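Local coordinates for protein translation initiation factor 4E (Ascaris suum, PDB 3M94) that binds the trimethylguanosine cap of messenger RNA and probably thereby helps to recruit it for the start of translation, at residues V81-Q86 and Q90-Y95; L97-A102 and D127-W132; A30-V35 and W39-H44; C7-W12 and I104-E109. All blocks are in the same frame, centred on the assembly; numbering follows the deposited sequence.

In this eIF4E fold, as in other members of the family, helices pack on a curved antiparallel sheet, and the four contacts sample that layering. Along the chain, contact 3 closes first and contact 1 follows. Contact 4 encloses both and interleaves with contact 2. Contacts 1 and 2 share helix 88-104 and reach the neighbouring strands 77-83 and 127-133, their centres about 11 Å apart. Contacts 3 and 4 meet through strands 26-34 and 4-14, also with centres about 11 Å apart, whereas contacts 1 and 3 are separated by about 23 Å. Helix 88-104 thus covers the face of the sheet turned away from the cap, and its later part, with the residues that follow, meets a bound peptide.

Contact 1: residues V81-Q86 and Q90-Y95; sequences VVVDKQ and QLLDHY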
# COMPACT_ATOMS: atom_id res chain seq x y z
N VAL A 81 7.59 -4.97 0.04
CA VAL A 81 8.64 -4.56 0.98
C VAL A 81 8.48 -5.44 2.22
O VAL A 81 7.46 -5.37 2.90
CB VAL A 81 8.46 -3.09 1.44
CG1 VAL A 81 9.67 -2.63 2.25
CG2 VAL A 81 8.20 -2.13 0.26
N VAL A 82 9.47 -6.29 2.50
CA VAL A 82 9.48 -7.05 3.75
C VAL A 82 10.09 -6.19 4.86
O VAL A 82 11.07 -5.48 4.64
CB VAL A 82 10.19 -8.45 3.65
CG1 VAL A 82 9.41 -9.36 2.69
CG2 VAL A 82 11.66 -8.32 3.21
N VAL A 83 9.48 -6.24 6.04
CA VAL A 83 9.96 -5.48 7.19
C VAL A 83 10.55 -6.50 8.17
O VAL A 83 9.84 -7.39 8.63
CB VAL A 83 8.80 -4.64 7.80
CG1 VAL A 83 9.27 -3.78 8.95
CG2 VAL A 83 8.17 -3.76 6.74
N ASP A 84 11.86 -6.41 8.43
CA ASP A 84 12.52 -7.33 9.34
C ASP A 84 11.77 -7.34 10.68
O ASP A 84 11.44 -6.28 11.21
CB ASP A 84 14.01 -6.97 9.53
CG ASP A 84 14.80 -8.02 10.35
OD1 ASP A 84 14.19 -8.96 10.92
OD2 ASP A 84 16.04 -7.91 10.45
N LYS A 85 11.50 -8.55 11.19
CA LYS A 85 10.91 -8.75 12.52
C LYS A 85 11.58 -7.87 13.58
O LYS A 85 10.91 -7.33 14.46
CB LYS A 85 11.04 -10.22 12.97
CG LYS A 85 10.58 -11.27 11.96
CD LYS A 85 10.98 -12.68 12.44
N GLN A 86 12.90 -7.75 13.48
CA GLN A 86 13.71 -7.06 14.49
C GLN A 86 13.62 -5.55 14.39
O GLN A 86 13.77 -4.85 15.38
CB GLN A 86 15.18 -7.50 14.40
CG GLN A 86 15.42 -9.01 14.50
CD GLN A 86 14.87 -9.60 15.79
OE1 GLN A 86 15.45 -9.43 16.86
NE2 GLN A 86 13.76 -10.32 15.68
N GLN A 90 10.57 0.23 14.57
CA GLN A 90 11.02 1.53 14.04
C GLN A 90 10.65 1.81 12.57
O GLN A 90 10.67 2.96 12.16
CB GLN A 90 12.52 1.76 14.30
CG GLN A 90 13.44 0.53 14.22
CD GLN A 90 13.47 -0.31 15.50
OE1 GLN A 90 13.18 0.17 16.60
NE2 GLN A 90 13.82 -1.59 15.35
N LEU A 91 10.29 0.78 11.80
CA LEU A 91 10.01 0.96 10.37
C LEU A 91 8.54 0.75 9.95
O LEU A 91 8.07 1.40 9.01
CB LEU A 91 10.91 0.08 9.51
CG LEU A 91 12.44 0.27 9.55
CD1 LEU A 91 13.16 -0.82 8.75
CD2 LEU A 91 12.86 1.67 9.08
N LEU A 92 7.82 -0.15 10.62
CA LEU A 92 6.47 -0.52 10.15
C LEU A 92 5.51 0.69 9.94
O LEU A 92 5.04 0.92 8.81
CB LEU A 92 5.83 -1.61 11.02
CG LEU A 92 4.55 -2.17 10.39
CD1 LEU A 92 4.86 -2.78 9.01
CD2 LEU A 92 3.87 -3.18 11.29
N ASP A 93 5.26 1.45 11.00
CA ASP A 93 4.35 2.61 10.91
C ASP A 93 4.85 3.72 9.99
O ASP A 93 4.06 4.34 9.28
CB ASP A 93 4.05 3.19 12.30
CG ASP A 93 3.34 2.20 13.20
OD1 ASP A 93 2.74 1.23 12.68
OD2 ASP A 93 3.42 2.38 14.43
N HIS A 94 6.16 3.96 10.01
CA HIS A 94 6.78 4.95 9.13
C HIS A 94 6.59 4.56 7.66
O HIS A 94 6.13 5.36 6.87
CB HIS A 94 8.27 5.10 9.48
CG HIS A 94 8.98 6.13 8.66
ND1 HIS A 94 8.93 7.48 8.96
CD2 HIS A 94 9.78 6.02 7.58
CE1 HIS A 94 9.66 8.15 8.08
NE2 HIS A 94 10.18 7.29 7.23
N TYR A 95 6.95 3.32 7.31
CA TYR A 95 6.77 2.81 5.95
C TYR A 95 5.32 2.96 5.47
O TYR A 95 5.07 3.49 4.39
CB TYR A 95 7.22 1.35 5.86
CG TYR A 95 8.72 1.12 5.68
CD1 TYR A 95 9.21 -0.17 5.49
CD2 TYR A 95 9.64 2.19 5.68
CE1 TYR A 95 10.59 -0.41 5.31
CE2 TYR A 95 11.02 1.96 5.49
CZ TYR A 95 11.49 0.65 5.32
OH TYR A 95 12.84 0.40 5.13
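Val81, Val83 and Tyr95 belong to the helix-on-sheet layer of eIF4E, where strand 77-83 leads through a short turn into helix 88-104, which packs back over the strand. Strand 81-83 and helix 90-95 run in roughly opposite directions, at 142°, and their axes approach to 9.4 Å. Val81 and Val83 alternate with the outward-facing Val82, and both direct their side chains at the helix.

Tyr95 offers the largest share of the helix's side of the contact, and Val83 the largest share of the strand's. Val83 CG2 lies 3.9 Å from Tyr95 CD1, the two side chains sliding past each other in opposite directions, while Val81 CG1 approaches Tyr95 CE1, also at 3.9 Å. From within the helix, Leu91 CB sits over the centre of the Tyr95 ring, so one face of the phenol is covered by its own helix while the valine methyls approach obliquely. The two methyls of Val83 divide the work: CG2, anti to the carbonyl carbon and beside the backbone N, serves Tyr95 and also reaches Leu92 CD1 at 4.1 Å, crossing that leucine at about a right angle. CG1 meets Leu91 CB at 4.2 Å. Leu92 in turn rests on Asp127 and Val129 of the adjacent strand, and Ile155 touches both Val81 and Tyr95.

Beyond the strand the chain is bent by an Asx turn, in which Gln86 N donates to Asp84 OD1 over 3.1 Å with an almost straight N-H...O angle of 176°. Strand, Asx turn and returning helix, joined by apolar side chains, are part of the helix-over-antiparallel-sheet layer characteristic of the eIF4E fold.

Contact 2: residues L97-A102 and D127-W132; sequences LELLMA and DKVSLW. With M7M (N,N,7-trimethylguanosine 5'-(trihydrogen diphosphate)), chain C.
Leu99 meets Val129 and Leu131 with its two methyls, one for each residue. From the helix its CB points at strand 127-133, and CG, set anti to the backbone N (chi1 -177°), carries the branch on into the interface. CD2 comes to 3.5 Å from Val129 CG1, a close apolar contact in which the two side chains slide past each other in opposite directions. The same methyl lies 3.7 Å from Ser130 O, so it reaches down to the strand's backbone. CD1 meets the forked end of Leu131, 4.2 Å from both CD1 and CD2 of that residue, the two leucines crossing at a slant.

The helical segment 97-102 and strand segment 127-132 are nearly parallel, at 11°, their axes approaching to 10.0 Å, which is the helix-over-sheet layer of the eIF4E fold. Leu149 of helix 139-153 and Ala118 of strand 115-121 also touch Leu99.

The strand's alternation sends Lys128 the other way, toward the cap. Its chain bends at chi3 (-74°), and NZ donates to M7M OAY, an oxygen of the terminal phosphate, at 2.9 Å, and weakly to the bridging M7M OBD at 3.4 Å. Arg123 NE and Trp68 N are further hydrogen-bond donors to the same ligand.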
# COMPACT_ATOMS: atom_id res chain seq x y z
N LEU A 97 2.68 4.85 6.69
CA LEU A 97 2.23 6.24 6.56
C LEU A 97 2.87 6.96 5.37
O LEU A 97 2.16 7.63 4.62
CB LEU A 97 2.46 7.03 7.86
CG LEU A 97 2.00 8.51 7.85
CD1 LEU A 97 0.50 8.68 7.42
CD2 LEU A 97 2.24 9.16 9.21
N GLU A 98 4.19 6.82 5.19
CA GLU A 98 4.84 7.38 3.99
C GLU A 98 4.20 6.89 2.68
O GLU A 98 4.01 7.66 1.75
CB GLU A 98 6.35 7.07 3.96
CG GLU A 98 7.17 7.70 5.09
CD GLU A 98 7.11 9.23 5.12
OE1 GLU A 98 7.12 9.86 4.06
OE2 GLU A 98 7.06 9.80 6.23
N LEU A 99 3.88 5.60 2.61
CA LEU A 99 3.23 5.06 1.41
C LEU A 99 1.84 5.66 1.20
O LEU A 99 1.49 6.01 0.07
CB LEU A 99 3.19 3.53 1.43
CG LEU A 99 2.60 2.84 0.21
CD1 LEU A 99 3.25 3.33 -1.09
CD2 LEU A 99 2.77 1.32 0.35
N LEU A 100 1.06 5.81 2.27
CA LEU A 100 -0.26 6.41 2.16
C LEU A 100 -0.18 7.87 1.67
O LEU A 100 -0.94 8.28 0.79
CB LEU A 100 -1.00 6.37 3.51
CG LEU A 100 -1.34 4.98 4.09
CD1 LEU A 100 -2.22 5.13 5.29
CD2 LEU A 100 -1.98 4.01 3.08
N MET A 101 0.73 8.64 2.24
CA MET A 101 0.91 10.04 1.82
C MET A 101 1.36 10.14 0.35
O MET A 101 0.88 11.02 -0.38
CB MET A 101 1.89 10.76 2.73
CG MET A 101 1.32 11.00 4.11
SD MET A 101 2.32 12.11 5.09
CE MET A 101 3.81 11.14 5.31
N ALA A 102 2.25 9.24 -0.05
CA ALA A 102 2.76 9.21 -1.43
C ALA A 102 1.61 8.91 -2.39
O ALA A 102 1.48 9.58 -3.39
CB ALA A 102 3.90 8.22 -1.60
N ASP A 127 6.41 -8.48 8.98
CA ASP A 127 5.39 -7.67 8.31
C ASP A 127 5.77 -7.34 6.86
O ASP A 127 6.95 -7.34 6.51
CB ASP A 127 5.16 -6.38 9.09
CG ASP A 127 5.10 -6.61 10.58
OD1 ASP A 127 4.15 -7.27 11.07
OD2 ASP A 127 6.02 -6.12 11.26
N LYS A 128 4.75 -7.06 6.04
CA LYS A 128 4.90 -6.72 4.63
C LYS A 128 4.08 -5.46 4.29
O LYS A 128 2.90 -5.36 4.65
CB LYS A 128 4.43 -7.89 3.76
CG LYS A 128 5.30 -9.16 3.90
CD LYS A 128 4.76 -10.35 3.12
CE LYS A 128 3.53 -10.96 3.77
NZ LYS A 128 3.27 -12.30 3.19
N VAL A 129 4.74 -4.51 3.64
CA VAL A 129 4.08 -3.33 3.06
C VAL A 129 4.18 -3.49 1.55
O VAL A 129 5.28 -3.69 1.03
CB VAL A 129 4.75 -2.02 3.54
CG1 VAL A 129 4.14 -0.79 2.84
CG2 VAL A 129 4.65 -1.87 5.05
N SER A 130 3.05 -3.42 0.85
CA SER A 130 3.01 -3.64 -0.60
C SER A 130 2.26 -2.52 -1.33
O SER A 130 1.35 -1.91 -0.78
CB SER A 130 2.31 -4.95 -0.92
OG SER A 130 3.11 -6.03 -0.53
N LEU A 131 2.63 -2.30 -2.59
CA LEU A 131 1.91 -1.34 -3.44
C LEU A 131 1.41 -2.10 -4.66
O LEU A 131 2.21 -2.62 -5.43
CB LEU A 131 2.80 -0.15 -3.83
CG LEU A 131 2.23 0.94 -4.76
CD1 LEU A 131 0.99 1.60 -4.17
CD2 LEU A 131 3.29 2.01 -5.05
N TRP A 132 0.09 -2.16 -4.82
CA TRP A 132 -0.56 -2.89 -5.91
C TRP A 132 -0.78 -2.01 -7.15
O TRP A 132 -1.31 -0.90 -7.03
CB TRP A 132 -1.93 -3.44 -5.47
CG TRP A 132 -1.89 -4.57 -4.48
CD1 TRP A 132 -0.92 -4.85 -3.56
CD2 TRP A 132 -2.92 -5.56 -4.28
NE1 TRP A 132 -1.26 -5.95 -2.82
CE2 TRP A 132 -2.48 -6.41 -3.24
CE3 TRP A 132 -4.14 -5.82 -4.90
CZ2 TRP A 132 -3.23 -7.49 -2.79
CZ3 TRP A 132 -4.90 -6.90 -4.45
CH2 TRP A 132 -4.44 -7.72 -3.40
OAX M7M C . 0.92 -15.86 3.87
OAY M7M C . 1.70 -13.87 5.11
PAZ M7M C . 0.49 -14.42 4.45
OBA M7M C . -0.76 -14.59 5.25
OBB M7M C . -7.60 -11.69 -2.66
CBC M7M C . -5.53 -11.06 -0.96
OBD M7M C . 0.13 -13.52 3.18
NBE M7M C . -8.75 -13.58 -2.29
CBF M7M C . -7.79 -12.71 -1.98
CBG M7M C . -7.02 -13.03 -0.90
NBH M7M C . -6.02 -12.33 -0.43
CBI M7M C . -5.57 -13.00 0.62
OBJ M7M C . -1.39 -11.82 4.19
PBK M7M C . -1.22 -12.67 3.01
OBL M7M C . -1.24 -12.13 1.63
CBM M7M C . -8.92 -14.67 -1.56
NBN M7M C . -8.17 -14.98 -0.50
CBO M7M C . -7.20 -14.14 -0.16
NBP M7M C . -6.29 -14.09 0.79
CBQ M7M C . -6.10 -15.09 1.84
OBR M7M C . -5.04 -14.72 2.70
CBS M7M C . -3.86 -15.46 2.44
CBT M7M C . -2.75 -14.52 2.03
OBU M7M C . -2.30 -13.82 3.17
NBV M7M C . -9.90 -15.47 -1.94
CBW M7M C . -10.16 -16.68 -1.20
CBX M7M C . -5.67 -16.35 1.15
CBY M7M C . -4.17 -16.29 1.22
CBZ M7M C . -10.68 -15.12 -3.09
OCA M7M C . -6.19 -17.42 1.92
OCB M7M C . -3.58 -17.57 1.35

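Contact 3: residues A30-V35 and W39-H44; sequences AVFDTV and WSLYNH
Val35 O, on the first turn of helix 35-42, receives the backbone N of Trp39 at 3.1 Å with an N-H...O angle of 164°, and Trp39 CD1 adds a contact at 3.4 Å. The indole therefore leans on the carbonyl that its own amide grips. The side chains lie side by side and point the same way: Val35 CG1 is 3.7 Å from Trp39 CD1, with Trp39 CG turned beside its backbone N (chi1 -73°). Just before the helix, Thr34 stands at the N-cap and its side chain caps a backbone N of the first turn.

Two residues on from Trp39, Leu41 reaches back to strand 26-34. Its CD1 comes to 3.5 Å from Phe32 CD2, the methyl approaching the ring obliquely, and to 3.8 Å from Ala30 CB. Alternate strand residues thus receive one leucine, which closes the strand-to-helix turn. Farther along the chain, His44 ND1 donates to Ser40 O at 2.7 Å, in the carbonyl plane and on a lone pair, holding the imidazole against the chain.

Val35, Trp39, Tyr42 and Asn43 also meet a bound peptide: Trp39 NE1 is hydrogen-bonded to its backbone, consistent with the dorsal site where eIF4E proteins bind eIF4G and regulatory proteins. The backbone bond anchors Trp39 in the helix, while Val35 packs along the CD1-NE1 edge of the indole; together they probably help to present its N-H to the peptide in a defined orientation.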
# COMPACT_ATOMS: atom_id res chain seq x y z
N ALA A 30 -13.86 3.42 5.99
CA ALA A 30 -14.38 4.71 5.53
C ALA A 30 -13.87 4.99 4.12
O ALA A 30 -12.93 4.33 3.65
CB ALA A 30 -13.94 5.81 6.48
N VAL A 31 -14.50 5.96 3.46
CA VAL A 31 -14.10 6.50 2.16
C VAL A 31 -13.87 7.99 2.40
O VAL A 31 -14.63 8.64 3.11
CB VAL A 31 -15.24 6.35 1.10
CG1 VAL A 31 -14.80 6.88 -0.28
CG2 VAL A 31 -15.71 4.90 0.99
N PHE A 32 -12.80 8.54 1.83
CA PHE A 32 -12.51 9.95 1.99
C PHE A 32 -11.97 10.53 0.68
O PHE A 32 -11.45 9.80 -0.17
CB PHE A 32 -11.52 10.16 3.15
CG PHE A 32 -10.19 9.47 2.96
CD1 PHE A 32 -9.15 10.08 2.27
CD2 PHE A 32 -10.00 8.17 3.42
CE1 PHE A 32 -7.94 9.43 2.09
CE2 PHE A 32 -8.78 7.52 3.24
CZ PHE A 32 -7.75 8.15 2.58
N ASP A 33 -12.08 11.85 0.52
CA ASP A 33 -11.51 12.50 -0.65
C ASP A 33 -10.90 13.87 -0.35
O ASP A 33 -10.73 14.67 -1.25
CB ASP A 33 -12.53 12.54 -1.79
CG ASP A 33 -13.70 13.47 -1.51
OD1 ASP A 33 -13.81 14.06 -0.41
OD2 ASP A 33 -14.54 13.63 -2.41
N THR A 34 -10.58 14.14 0.91
CA THR A 34 -9.86 15.34 1.29
C THR A 34 -8.70 14.96 2.19
O THR A 34 -8.71 13.91 2.79
CB THR A 34 -10.75 16.41 2.00
OG1 THR A 34 -11.10 15.96 3.32
CG2 THR A 34 -12.02 16.76 1.17
N VAL A 35 -7.69 15.83 2.26
CA VAL A 35 -6.57 15.67 3.16
C VAL A 35 -7.03 15.66 4.63
O VAL A 35 -6.56 14.83 5.44
CB VAL A 35 -5.56 16.83 2.96
CG1 VAL A 35 -4.43 16.76 3.98
CG2 VAL A 35 -5.01 16.84 1.53
N TRP A 39 -6.60 12.56 7.51
CA TRP A 39 -5.98 12.69 8.84
C TRP A 39 -6.92 12.32 10.01
O TRP A 39 -6.47 11.67 10.97
CB TRP A 39 -5.35 14.07 9.04
CG TRP A 39 -4.08 14.26 8.27
CD1 TRP A 39 -3.82 15.25 7.35
CD2 TRP A 39 -2.88 13.46 8.34
NE1 TRP A 39 -2.55 15.10 6.85
CE2 TRP A 39 -1.95 14.02 7.43
CE3 TRP A 39 -2.51 12.32 9.07
CZ2 TRP A 39 -0.67 13.48 7.24
CZ3 TRP A 39 -1.24 11.78 8.88
CH2 TRP A 39 -0.33 12.37 7.97
N SER A 40 -8.20 12.71 9.94
CA SER A 40 -9.18 12.36 10.97
C SER A 40 -9.32 10.86 11.12
O SER A 40 -9.57 10.35 12.22
CB SER A 40 -10.58 12.91 10.67
OG SER A 40 -10.52 14.31 10.53
N LEU A 41 -9.20 10.15 10.00
CA LEU A 41 -9.18 8.70 10.01
C LEU A 41 -7.89 8.21 10.62
O LEU A 41 -7.88 7.47 11.60
CB LEU A 41 -9.26 8.16 8.59
CG LEU A 41 -10.61 7.81 8.02
CD1 LEU A 41 -10.37 7.04 6.72
CD2 LEU A 41 -11.37 6.97 9.05
N TYR A 42 -6.78 8.62 10.02
CA TYR A 42 -5.50 8.09 10.42
C TYR A 42 -5.18 8.34 11.90
O TYR A 42 -4.64 7.46 12.56
CB TYR A 42 -4.38 8.58 9.49
CG TYR A 42 -3.09 7.85 9.78
CD1 TYR A 42 -2.80 6.63 9.15
CD2 TYR A 42 -2.19 8.35 10.71
CE1 TYR A 42 -1.60 5.94 9.44
CE2 TYR A 42 -1.00 7.68 11.00
CZ TYR A 42 -0.72 6.49 10.37
OH TYR A 42 0.46 5.84 10.67
N ASN A 43 -5.52 9.52 12.40
CA ASN A 43 -5.24 9.90 13.77
C ASN A 43 -5.99 9.12 14.86
O ASN A 43 -5.57 9.11 16.02
CB ASN A 43 -5.54 11.38 13.97
CG ASN A 43 -4.48 12.27 13.35
OD1 ASN A 43 -3.40 11.81 13.00
ND2 ASN A 43 -4.80 13.55 13.18
N HIS A 44 -7.11 8.51 14.49
CA HIS A 44 -7.95 7.84 15.48
C HIS A 44 -7.97 6.32 15.36
O HIS A 44 -8.49 5.65 16.26
CB HIS A 44 -9.36 8.43 15.41
CG HIS A 44 -9.41 9.87 15.82
ND1 HIS A 44 -9.39 10.90 14.90
CD2 HIS A 44 -9.40 10.44 17.04
CE1 HIS A 44 -9.40 12.05 15.56
NE2 HIS A 44 -9.41 11.80 16.85

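Contact 4: residues C7-W12 and I104-E109; sequences CHWALW and IGEQFE
One water is gripped from four directions between Trp9, Ile104, Glu106 and Cys7. It accepts from Trp9 NE1 at 2.8 Å and, weakly, from Cys7 N at 3.4 Å, and it donates to Ile104 O at 3.0 Å and to Glu106 OE2 at 2.8 Å. It lies in the plane of the indole, at the edge of the ring, so the strand and the loop after helix 88-104 are bridged by solvent instead of a direct polar bond.

The indole is wedged between two unlike groups. Ile104 CG2 stands over one face, 3.9 Å from the centroid of the five-membered ring and only 8° off its normal, a CH-pi contact. Cys7 SG sits over the opposite face, toward the rim. Glu106 bends at chi2 and brings OE2 to 4.0 Å from Trp9 CZ2, near the ring plane, with the carboxylate turned 41° from the indole.

A Schellman motif ends the helix, with Glu106, its C-prime residue, at positive phi (54°) and Gln107 N bonded back to Ala102 O. Glu106 also packs on the backbone of the bound peptide, and Gly105 makes backbone hydrogen bonds with it.

With two donations and two acceptances, one of them weak, the water has four partners. It satisfies a buried indole N-H and a helix-end carbonyl together, and it would probably help to stabilise negative charge on the largely buried carboxylate of Glu106.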
# COMPACT_ATOMS: atom_id res chain seq x y z
N CYS A 7 -8.57 11.75 -6.12
CA CYS A 7 -9.67 10.80 -6.15
C CYS A 7 -10.11 10.34 -4.77
O CYS A 7 -9.52 10.73 -3.76
CB CYS A 7 -9.35 9.62 -7.06
SG CYS A 7 -7.95 8.65 -6.49
N HIS A 8 -11.16 9.54 -4.73
CA HIS A 8 -11.67 8.97 -3.49
C HIS A 8 -10.86 7.71 -3.17
O HIS A 8 -10.56 6.91 -4.06
CB HIS A 8 -13.13 8.56 -3.66
CG HIS A 8 -14.09 9.70 -3.76
ND1 HIS A 8 -14.04 10.63 -4.77
CD2 HIS A 8 -15.14 10.03 -2.98
CE1 HIS A 8 -15.02 11.50 -4.61
NE2 HIS A 8 -15.70 11.16 -3.53
N TRP A 9 -10.54 7.56 -1.89
CA TRP A 9 -9.81 6.41 -1.39
C TRP A 9 -10.62 5.75 -0.28
O TRP A 9 -11.20 6.44 0.55
CB TRP A 9 -8.44 6.84 -0.83
CG TRP A 9 -7.53 7.42 -1.87
CD1 TRP A 9 -7.44 8.74 -2.25
CD2 TRP A 9 -6.60 6.70 -2.70
NE1 TRP A 9 -6.49 8.88 -3.24
CE2 TRP A 9 -5.96 7.65 -3.53
CE3 TRP A 9 -6.21 5.34 -2.79
CZ2 TRP A 9 -4.97 7.29 -4.47
CZ3 TRP A 9 -5.22 4.99 -3.71
CH2 TRP A 9 -4.62 5.96 -4.55
N ALA A 10 -10.61 4.42 -0.25
CA ALA A 10 -11.27 3.69 0.85
C ALA A 10 -10.24 2.95 1.70
O ALA A 10 -9.33 2.29 1.19
CB ALA A 10 -12.31 2.74 0.33
N LEU A 11 -10.41 3.08 3.03
CA LEU A 11 -9.61 2.34 3.99
C LEU A 11 -10.37 1.06 4.36
O LEU A 11 -11.56 1.11 4.67
CB LEU A 11 -9.34 3.19 5.23
CG LEU A 11 -8.56 2.53 6.38
CD1 LEU A 11 -7.09 2.33 6.02
CD2 LEU A 11 -8.67 3.41 7.60
N TRP A 12 -9.67 -0.07 4.30
CA TRP A 12 -10.21 -1.38 4.68
C TRP A 12 -9.36 -1.93 5.83
O TRP A 12 -8.18 -1.59 5.97
CB TRP A 12 -10.19 -2.37 3.51
CG TRP A 12 -10.92 -1.95 2.25
CD1 TRP A 12 -10.53 -0.99 1.35
CD2 TRP A 12 -12.15 -2.51 1.73
NE1 TRP A 12 -11.44 -0.91 0.32
CE2 TRP A 12 -12.44 -1.83 0.53
CE3 TRP A 12 -13.02 -3.52 2.16
CZ2 TRP A 12 -13.57 -2.11 -0.24
CZ3 TRP A 12 -14.14 -3.82 1.40
CH2 TRP A 12 -14.41 -3.11 0.21
N ILE A 104 -2.04 9.11 -1.84
CA ILE A 104 -3.10 10.12 -1.85
C ILE A 104 -2.63 11.48 -2.39
O ILE A 104 -3.41 12.24 -2.95
CB ILE A 104 -3.78 10.28 -0.48
CG1 ILE A 104 -2.86 11.00 0.53
CG2 ILE A 104 -4.27 8.88 0.05
CD1 ILE A 104 -3.55 11.27 1.86
N GLY A 105 -1.34 11.78 -2.21
CA GLY A 105 -0.76 13.03 -2.66
C GLY A 105 -0.29 12.92 -4.10
O GLY A 105 0.31 13.85 -4.61
N GLU A 106 -0.59 11.80 -4.74
CA GLU A 106 -0.33 11.57 -6.17
C GLU A 106 1.14 11.81 -6.54
O GLU A 106 1.46 12.59 -7.41
CB GLU A 106 -1.29 12.40 -7.06
CG GLU A 106 -2.76 12.10 -6.76
CD GLU A 106 -3.23 10.81 -7.40
OE1 GLU A 106 -2.52 10.34 -8.33
OE2 GLU A 106 -4.31 10.27 -6.99
N GLN A 107 2.03 11.12 -5.83
CA GLN A 107 3.46 11.34 -5.95
C GLN A 107 4.09 10.43 -6.98
O GLN A 107 5.29 10.44 -7.15
CB GLN A 107 4.13 11.11 -4.58
CG GLN A 107 3.80 12.18 -3.56
CD GLN A 107 4.34 13.52 -3.96
OE1 GLN A 107 5.56 13.71 -4.04
NE2 GLN A 107 3.46 14.46 -4.23
N PHE A 108 3.28 9.63 -7.67
CA PHE A 108 3.85 8.75 -8.68
C PHE A 108 3.81 9.27 -10.13
O PHE A 108 3.75 8.50 -11.07
CB PHE A 108 3.30 7.32 -8.51
CG PHE A 108 3.62 6.73 -7.17
CD1 PHE A 108 2.80 6.97 -6.07
CD2 PHE A 108 4.77 5.95 -7.01
CE1 PHE A 108 3.11 6.43 -4.81
CE2 PHE A 108 5.10 5.40 -5.75
CZ PHE A 108 4.28 5.64 -4.66
N GLU A 109 3.85 10.60 -10.28
CA GLU A 109 4.06 11.25 -11.57
C GLU A 109 2.96 10.92 -12.59
O GLU A 109 1.78 11.06 -12.29
CB GLU A 109 5.48 10.92 -12.09
CG GLU A 109 6.58 11.46 -11.16
CD GLU A 109 7.99 10.90 -11.43
OE1 GLU A 109 8.18 10.08 -12.36
OE2 GLU A 109 8.91 11.28 -10.69
O HOH W 1 -5.56 11.10 -4.66